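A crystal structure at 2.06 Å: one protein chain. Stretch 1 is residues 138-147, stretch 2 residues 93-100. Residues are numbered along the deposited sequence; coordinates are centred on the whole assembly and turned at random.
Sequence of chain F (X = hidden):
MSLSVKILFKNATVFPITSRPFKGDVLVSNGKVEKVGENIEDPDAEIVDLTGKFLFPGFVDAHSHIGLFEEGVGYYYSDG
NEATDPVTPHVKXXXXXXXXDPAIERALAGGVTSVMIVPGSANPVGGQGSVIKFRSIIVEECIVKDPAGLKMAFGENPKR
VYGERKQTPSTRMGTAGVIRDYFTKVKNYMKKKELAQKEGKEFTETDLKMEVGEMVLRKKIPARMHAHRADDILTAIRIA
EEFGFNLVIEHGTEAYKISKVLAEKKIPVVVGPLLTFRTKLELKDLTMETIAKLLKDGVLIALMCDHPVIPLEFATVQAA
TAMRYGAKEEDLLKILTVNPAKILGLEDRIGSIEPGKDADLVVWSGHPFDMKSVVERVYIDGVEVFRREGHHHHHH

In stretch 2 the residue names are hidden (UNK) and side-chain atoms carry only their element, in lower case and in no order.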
# COMPACT_ATOMS: atom_id res chain seq x y z
N ILE F 138 -31.53 -5.70 -30.69
CA ILE F 138 -32.30 -4.98 -29.68
C ILE F 138 -32.69 -5.97 -28.59
O ILE F 138 -33.46 -6.92 -28.83
CB ILE F 138 -33.54 -4.26 -30.30
CG1 ILE F 138 -33.07 -3.21 -31.30
CG2 ILE F 138 -34.38 -3.59 -29.22
CD1 ILE F 138 -33.91 -3.13 -32.54
N VAL F 139 -32.12 -5.76 -27.39
CA VAL F 139 -32.22 -6.71 -26.28
C VAL F 139 -33.66 -7.01 -25.87
O VAL F 139 -34.02 -8.17 -25.71
CB VAL F 139 -31.33 -6.33 -25.05
CG1 VAL F 139 -31.94 -5.20 -24.27
CG2 VAL F 139 -31.15 -7.53 -24.13
N GLU F 140 -34.47 -5.95 -25.71
CA GLU F 140 -35.93 -6.06 -25.49
C GLU F 140 -36.56 -7.17 -26.33
O GLU F 140 -37.35 -7.97 -25.83
CB GLU F 140 -36.62 -4.74 -25.86
CG GLU F 140 -37.78 -4.34 -24.97
CD GLU F 140 -37.33 -3.48 -23.80
OE1 GLU F 140 -36.11 -3.35 -23.59
OE2 GLU F 140 -38.21 -2.93 -23.08
N GLU F 141 -36.19 -7.21 -27.61
CA GLU F 141 -36.73 -8.15 -28.59
C GLU F 141 -36.17 -9.55 -28.41
O GLU F 141 -36.75 -10.52 -28.91
CB GLU F 141 -36.45 -7.67 -30.02
CG GLU F 141 -36.92 -6.24 -30.35
CD GLU F 141 -36.82 -5.88 -31.85
OE1 GLU F 141 -36.26 -6.66 -32.66
OE2 GLU F 141 -37.32 -4.79 -32.22
N CYS F 142 -35.03 -9.67 -27.72
CA CYS F 142 -34.42 -10.97 -27.46
C CYS F 142 -35.05 -11.68 -26.26
O CYS F 142 -34.95 -12.91 -26.14
CB CYS F 142 -32.92 -10.84 -27.22
SG CYS F 142 -31.98 -10.36 -28.70
N ILE F 143 -35.68 -10.91 -25.38
CA ILE F 143 -36.19 -11.42 -24.11
C ILE F 143 -37.27 -12.49 -24.29
O ILE F 143 -38.24 -12.29 -25.02
CB ILE F 143 -36.74 -10.28 -23.22
CG1 ILE F 143 -35.62 -9.33 -22.81
CG2 ILE F 143 -37.47 -10.85 -22.00
CD1 ILE F 143 -36.11 -8.01 -22.16
N VAL F 144 -37.07 -13.62 -23.61
CA VAL F 144 -38.10 -14.65 -23.50
C VAL F 144 -38.71 -14.66 -22.09
O VAL F 144 -39.93 -14.78 -21.93
CB VAL F 144 -37.53 -16.06 -23.84
CG1 VAL F 144 -38.61 -17.12 -23.75
CG2 VAL F 144 -36.92 -16.06 -25.22
N LYS F 145 -37.87 -14.52 -21.08
CA LYS F 145 -38.34 -14.58 -19.70
C LYS F 145 -37.38 -13.79 -18.84
O LYS F 145 -36.20 -14.13 -18.74
CB LYS F 145 -38.40 -16.03 -19.20
CG LYS F 145 -38.93 -16.15 -17.80
CD LYS F 145 -39.03 -17.58 -17.35
CE LYS F 145 -39.54 -17.65 -15.92
NZ LYS F 145 -39.57 -19.04 -15.44
N ASP F 146 -37.90 -12.74 -18.24
CA ASP F 146 -37.08 -11.86 -17.41
C ASP F 146 -37.93 -11.34 -16.26
O ASP F 146 -39.00 -10.77 -16.51
CB ASP F 146 -36.59 -10.69 -18.24
CG ASP F 146 -35.88 -9.65 -17.40
OD1 ASP F 146 -34.83 -9.97 -16.80
OD2 ASP F 146 -36.37 -8.51 -17.34
N PRO F 147 -37.46 -11.53 -15.01
CA PRO F 147 -36.29 -12.31 -14.58
C PRO F 147 -36.59 -13.81 -14.63
O PRO F 147 -37.75 -14.20 -14.58
CB PRO F 147 -36.11 -11.89 -13.12
CG PRO F 147 -37.50 -11.53 -12.66
CD PRO F 147 -38.13 -10.87 -13.87
N UNK F 93 -28.24 -9.57 -15.32
CA UNK F 93 -27.45 -9.93 -16.49
C UNK F 93 -27.95 -9.22 -17.75
O UNK F 93 -27.15 -8.84 -18.61
c UNK F 93 -27.47 -11.42 -16.70
N UNK F 94 -29.26 -9.01 -17.84
CA UNK F 94 -29.85 -8.29 -18.97
C UNK F 94 -29.16 -6.95 -19.22
O UNK F 94 -28.97 -6.54 -20.36
c UNK F 94 -33.53 -6.94 -19.50
c UNK F 94 -31.36 -8.04 -18.74
c UNK F 94 -32.16 -7.52 -19.93
c UNK F 94 -32.35 -8.65 -20.95
N UNK F 95 -28.80 -6.28 -18.13
CA UNK F 95 -28.23 -4.94 -18.22
C UNK F 95 -26.73 -4.93 -18.57
O UNK F 95 -26.13 -3.86 -18.69
c UNK F 95 -29.91 -3.85 -16.63
c UNK F 95 -28.44 -4.19 -16.90
o UNK F 95 -30.70 -3.78 -17.59
o UNK F 95 -30.26 -3.66 -15.45
N UNK F 96 -26.14 -6.10 -18.74
CA UNK F 96 -24.75 -6.23 -19.16
C UNK F 96 -24.60 -6.94 -20.49
O UNK F 96 -23.48 -7.07 -21.02
N UNK F 97 -25.72 -7.41 -21.04
CA UNK F 97 -25.74 -8.23 -22.26
C UNK F 97 -25.57 -7.41 -23.55
O UNK F 97 -26.35 -6.50 -23.82
c UNK F 97 -27.47 -11.41 -25.90
c UNK F 97 -28.16 -10.21 -25.78
c UNK F 97 -26.54 -11.09 -23.69
c UNK F 97 -27.05 -9.04 -22.31
c UNK F 97 -27.20 -9.87 -23.56
c UNK F 97 -26.65 -11.85 -24.86
c UNK F 97 -28.02 -9.44 -24.61
N UNK F 98 -24.55 -7.76 -24.33
CA UNK F 98 -24.23 -7.13 -25.62
C UNK F 98 -24.59 -8.04 -26.80
O UNK F 98 -23.86 -9.00 -27.09
n UNK F 98 -20.87 -6.25 -27.08
c UNK F 98 -22.20 -6.35 -26.98
o UNK F 98 -22.96 -6.09 -27.92
c UNK F 98 -22.72 -6.80 -25.63
N UNK F 99 -25.70 -7.75 -27.51
CA UNK F 99 -26.13 -8.63 -28.61
C UNK F 99 -25.16 -8.67 -29.81
O UNK F 99 -25.26 -9.57 -30.65
c UNK F 99 -27.49 -8.05 -29.04
c UNK F 99 -27.94 -7.19 -27.86
c UNK F 99 -26.66 -6.65 -27.27
N UNK F 100 -24.21 -7.74 -29.86
CA UNK F 100 -23.19 -7.76 -30.91
C UNK F 100 -21.93 -8.53 -30.55
O UNK F 100 -20.97 -8.53 -31.33
n UNK F 100 -23.40 -3.20 -30.74
o UNK F 100 -23.15 -3.66 -32.95
c UNK F 100 -23.98 -5.42 -31.56
c UNK F 100 -22.80 -6.35 -31.33
c UNK F 100 -23.49 -4.01 -31.81

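Position 93 carries a single side-chain carbon, bonded to CA and pointing sideways, with nothing of stretch 1 within contact distance. One carbon and no more is alanine. Ala93 opens a short 3-10 segment, and its carbonyl O accepts a hydrogen bond from N of the residue at position 96, 2.9 Å away; its small methyl group fits a buried site.

Position 94 has four carbons, the chain forking at the second of them, and the carbons past the fork reach Val139, Ile143 and Asp146. A fork there, rather than directly at CB, marks leucine. Leu94 points toward stretch 1, with chi1 in t and chi2 in p. The fork spreads two methyls over the patch: CD1 packs on CG2 of Val139 at 3.6 Å and on CG1 of Ile143 at 3.8 Å, while CD2 lies 3.9 Å from CD1 of Ile143 as well as 3.9 Å from OD2 of Asp146. The last is a contact without a hydrogen bond, since a methyl group offers the carboxylate no polar partner.

At position 95 two carbons are present, the second bearing two oxygens: a carboxylate on a single methylene, hence aspartate. The CA-to-CB bond of Asp95 points away from stretch 1, and both carboxylate oxygens are hydrogen-bonded elsewhere in the structure, which makes a buried acidic group tolerable.

Position 96 has no side-chain atoms, so it is glycine. Gly96 follows the 3-10 segment and lies out of reach of stretch 1.

Position 97 shows one carbon followed by a ring of six carbons, with no oxygen attached, and a ring carbon touches Val139: phenylalanine, not tyrosine. Phe97 points toward stretch 1, and its CD2 lies 3.7 Å from CG2 of Val139, the methyl approaching the ring obliquely. A broad apolar ring is well matched to this buried site beside a valine.

Position 98 has two carbons, the second carrying one oxygen and one nitrogen, the amide of asparagine. Asn98 points away from stretch 1; its OD1 accepts a hydrogen bond from the backbone N of residue 100 at 2.8 Å, so the side chain braces the local turn.

Position 99 has three carbons that close a ring onto the backbone nitrogen, one of them near Val139, and the closed ring identifies proline. Pro99 points toward stretch 1, its CG 4.5 Å from CB of Val139, a loose apolar contact. Its ring also restrains the backbone where the chain passes Val139.

Position 100 has three carbons, the third carrying an oxygen and a nitrogen, one methylene more than asparagine: glutamine. Gln100 is out of reach of stretch 1, and both its amide atoms are hydrogen-bonded elsewhere in the structure.

The contact works by apolar packing, with no hydrogen bond between the stretches. Val139 is its centre, touching Leu94, Phe97 and Pro99, while Leu94 extends the patch to Ile143 and Asp146. The two stretches together bury 308 Å², a modest area gathered around these few side chains, while the carboxylate of Asp95, OD1 of Asn98 and the amide of Gln100 find partners away from stretch 1.

Stretch 2 (93-100) ALDGFNPQ
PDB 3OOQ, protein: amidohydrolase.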